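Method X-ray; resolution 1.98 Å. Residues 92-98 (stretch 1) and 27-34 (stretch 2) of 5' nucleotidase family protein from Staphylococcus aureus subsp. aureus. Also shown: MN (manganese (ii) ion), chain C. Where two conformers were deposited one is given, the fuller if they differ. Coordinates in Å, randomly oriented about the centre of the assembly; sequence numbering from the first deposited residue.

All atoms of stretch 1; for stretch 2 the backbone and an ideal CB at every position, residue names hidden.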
# COMPACT_ATOMS: atom_id res chain seq x y z
N PRO A 92 2.84 -21.11 0.46
CA PRO A 92 2.82 -21.09 -1.01
C PRO A 92 3.52 -19.87 -1.61
O PRO A 92 4.21 -19.97 -2.62
CB PRO A 92 1.34 -21.13 -1.35
CG PRO A 92 0.70 -21.85 -0.17
CD PRO A 92 1.53 -21.48 1.04
N LEU A 93 3.35 -18.72 -0.98
CA LEU A 93 3.99 -17.50 -1.43
C LEU A 93 5.50 -17.54 -1.15
O LEU A 93 6.31 -17.13 -1.99
CB LEU A 93 3.39 -16.31 -0.72
CG LEU A 93 4.03 -14.96 -1.03
CD1 LEU A 93 3.82 -14.61 -2.49
CD2 LEU A 93 3.44 -13.89 -0.12
N VAL A 94 5.85 -18.02 0.05
CA VAL A 94 7.24 -18.11 0.47
C VAL A 94 8.01 -19.04 -0.49
O VAL A 94 9.15 -18.75 -0.86
CB VAL A 94 7.36 -18.60 1.94
CG1 VAL A 94 8.79 -19.02 2.28
CG2 VAL A 94 6.88 -17.55 2.92
N ASP A 95 7.38 -20.14 -0.88
CA ASP A 95 7.99 -21.07 -1.84
C ASP A 95 8.44 -20.36 -3.13
O ASP A 95 9.52 -20.65 -3.66
CB ASP A 95 7.06 -22.21 -2.17
CG ASP A 95 6.90 -23.18 -1.02
OD1 ASP A 95 7.59 -23.01 0.01
OD2 ASP A 95 6.11 -24.13 -1.14
N PHE A 96 7.61 -19.45 -3.65
CA PHE A 96 8.00 -18.69 -4.83
C PHE A 96 9.28 -17.91 -4.55
O PHE A 96 10.24 -17.99 -5.33
CB PHE A 96 6.90 -17.71 -5.31
CG PHE A 96 5.77 -18.38 -6.04
CD1 PHE A 96 5.97 -18.88 -7.32
CD2 PHE A 96 4.50 -18.48 -5.48
CE1 PHE A 96 4.95 -19.50 -8.02
CE2 PHE A 96 3.47 -19.09 -6.18
CZ PHE A 96 3.69 -19.60 -7.44
N TYR A 97 9.32 -17.15 -3.45
CA TYR A 97 10.52 -16.37 -3.16
C TYR A 97 11.74 -17.27 -2.94
O TYR A 97 12.84 -16.99 -3.42
CB TYR A 97 10.33 -15.44 -1.97
CG TYR A 97 9.65 -14.15 -2.32
CD1 TYR A 97 8.27 -14.04 -2.35
CD2 TYR A 97 10.40 -13.03 -2.65
CE1 TYR A 97 7.66 -12.83 -2.70
CE2 TYR A 97 9.81 -11.84 -3.00
CZ TYR A 97 8.44 -11.75 -3.02
OH TYR A 97 7.89 -10.53 -3.37
N ASN A 98 11.52 -18.37 -2.23
CA ASN A 98 12.58 -19.27 -1.92
C ASN A 98 13.24 -19.90 -3.14
O ASN A 98 14.46 -20.05 -3.14
CB ASN A 98 12.13 -20.34 -0.90
CG ASN A 98 12.15 -19.84 0.53
OD1 ASN A 98 12.58 -18.73 0.80
ND2 ASN A 98 11.69 -20.66 1.45
N UNK A 27 7.34 -3.65 -3.55
CA UNK A 27 5.89 -3.61 -3.56
C UNK A 27 5.29 -4.58 -4.59
O UNK A 27 4.42 -4.23 -5.38
CB UNK A 27 5.42 -2.18 -3.84
N UNK A 28 5.80 -5.82 -4.58
CA UNK A 28 5.30 -6.86 -5.44
C UNK A 28 3.85 -7.17 -5.09
O UNK A 28 3.01 -7.47 -5.98
CB UNK A 28 6.17 -8.11 -5.33
N UNK A 29 3.57 -7.07 -3.78
CA UNK A 29 2.23 -7.18 -3.23
C UNK A 29 1.49 -8.47 -3.51
O UNK A 29 0.27 -8.47 -3.65
CB UNK A 29 1.39 -6.02 -3.76
N UNK A 30 2.25 -9.56 -3.64
CA UNK A 30 1.65 -10.87 -3.86
C UNK A 30 1.16 -11.07 -5.28
O UNK A 30 0.35 -11.98 -5.52
CB UNK A 30 0.49 -11.08 -2.89
N UNK A 31 1.61 -10.20 -6.20
CA UNK A 31 1.34 -10.37 -7.62
C UNK A 31 2.50 -11.20 -8.20
O UNK A 31 3.53 -10.68 -8.61
CB UNK A 31 1.19 -9.02 -8.33
N UNK A 32 2.30 -12.51 -8.17
CA UNK A 32 3.29 -13.48 -8.61
C UNK A 32 3.03 -13.86 -10.07
O UNK A 32 3.93 -13.86 -10.90
CB UNK A 32 3.27 -14.72 -7.71
N UNK A 33 1.78 -14.21 -10.37
CA UNK A 33 1.37 -14.57 -11.71
C UNK A 33 1.30 -13.35 -12.59
O UNK A 33 1.27 -12.25 -12.09
CB UNK A 33 0.02 -15.29 -11.69
N UNK A 34 1.30 -13.54 -13.93
CA UNK A 34 1.24 -12.38 -14.84
C UNK A 34 -0.19 -11.93 -15.07
O UNK A 34 -0.72 -12.08 -16.19
CB UNK A 34 1.90 -12.71 -16.18
MN MN C . 3.07 -0.90 -1.31

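Position 27 has its CA-to-CB bond pointing away from the helix, with nothing of stretch 1 within reach, but the manganese ion lies on that side. A metal ligand is the natural expectation: aspartate, glutamate or histidine. The residue is Asp27, whose OD2 binds MN at 2.2 Å.

Position 28 points toward the helix, and its ideal CB lies 3.6 Å from Tyr97 OH. With phi/psi of -64/-35, many residues are possible; a small or branched aliphatic could pack beside the hydroxyl, while a polar side chain might seek to bond with it. Val28 is found, a compact apolar residue in the t rotamer, packing against the hydroxyl.

Position 29 turns away again, toward the metal, and once more a ligand is likely. Its positive phi of 59° is unusual for a residue with a side chain; glycine tolerates it most easily, with asparagine or aspartate among the next best, but glycine could not ligate the metal through a side chain. The deposited His29 accepts it, and its NE2 reaches MN at 2.3 Å.

At position 30, phi is 76° and psi 15°, a conformation that favours glycine, though asparagine can adopt it. The ideal CB points sideways, 4.9 Å from Leu93 CD1, so the helix does not by itself exclude a side chain. Gly30 completes the central pair of a type I' turn from Val28 to position 31, closed by a hydrogen bond from the backbone N of 31 to Val28 O (3.1 Å). A water accepts from Gly30 N (2.9 Å) and donates to Tyr97 OH (3.0 Å), bridging turn and helix.

Position 31 faces away, so stretch 1 sets little limit on size or polarity; it is Tyr31.

Position 32 faces an apolar part of the helix. Its CA-to-CB bond points toward the helix, with the ideal CB 4.5 Å from Phe96 CD2 and 5.3 Å from Leu93 CD1, so an apolar residue is called for: leucine, isoleucine, methionine or perhaps valine. Ile32 meets three helix residues: CG2 sits over a face of the Phe96 ring, 3.5 Å from its centroid, a CH-pi contact, and CD1 lies 3.6 Å from Leu93 CD1 and 4.5 Å from Tyr97 CE1.

Position 33 starts sideways, with no helix atom near its CB. A long aromatic or aliphatic side chain could reach the Phe96 ring. Phe33 does: Phe96 directs its edge toward the Phe33 face, planes at 84°, Phe96 CZ 4.0 Å from Phe33 CZ.

Position 34 is out of reach; many residues would suit, including the deposited Pro34.

Stretch 2 (27-34) DVHGYIFP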
# COMPACT_ATOMS: atom_id res chain seq x y z
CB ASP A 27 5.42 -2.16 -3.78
CG ASP A 27 5.97 -1.20 -2.71
OD1 ASP A 27 7.15 -0.75 -2.80
OD2 ASP A 27 5.20 -0.79 -1.82
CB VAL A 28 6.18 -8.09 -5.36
CG1 VAL A 28 5.60 -9.20 -6.24
CG2 VAL A 28 7.57 -7.69 -5.81
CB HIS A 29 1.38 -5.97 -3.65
CG HIS A 29 1.59 -4.76 -2.79
ND1 HIS A 29 1.21 -4.73 -1.47
CD2 HIS A 29 2.06 -3.52 -3.08
CE1 HIS A 29 1.46 -3.53 -0.97
NE2 HIS A 29 1.98 -2.78 -1.92
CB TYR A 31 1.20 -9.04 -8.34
CG TYR A 31 -0.09 -8.36 -7.96
CD1 TYR A 31 -0.17 -7.56 -6.84
CD2 TYR A 31 -1.25 -8.59 -8.69
CE1 TYR A 31 -1.37 -6.95 -6.47
CE2 TYR A 31 -2.45 -7.99 -8.33
CZ TYR A 31 -2.50 -7.18 -7.22
OH TYR A 31 -3.68 -6.60 -6.85
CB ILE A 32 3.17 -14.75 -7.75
CG1 ILE A 32 3.35 -14.42 -6.26
CG2 ILE A 32 4.16 -15.82 -8.22
CD1 ILE A 32 4.67 -13.79 -5.91
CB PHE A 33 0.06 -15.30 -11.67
CG PHE A 33 0.13 -16.58 -10.89
CD1 PHE A 33 0.77 -17.67 -11.42
CD2 PHE A 33 -0.39 -16.66 -9.63
CE1 PHE A 33 0.87 -18.84 -10.70
CE2 PHE A 33 -0.31 -17.84 -8.91
CZ PHE A 33 0.34 -18.92 -9.45
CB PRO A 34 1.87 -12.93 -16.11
CG PRO A 34 1.54 -14.39 -16.08
CD PRO A 34 1.70 -14.77 -14.65
O HOH W 1 4.89 -10.63 -3.25
O HOH W 2 2.79 1.01 -0.12
O HOH W 3 0.75 -0.35 -0.79
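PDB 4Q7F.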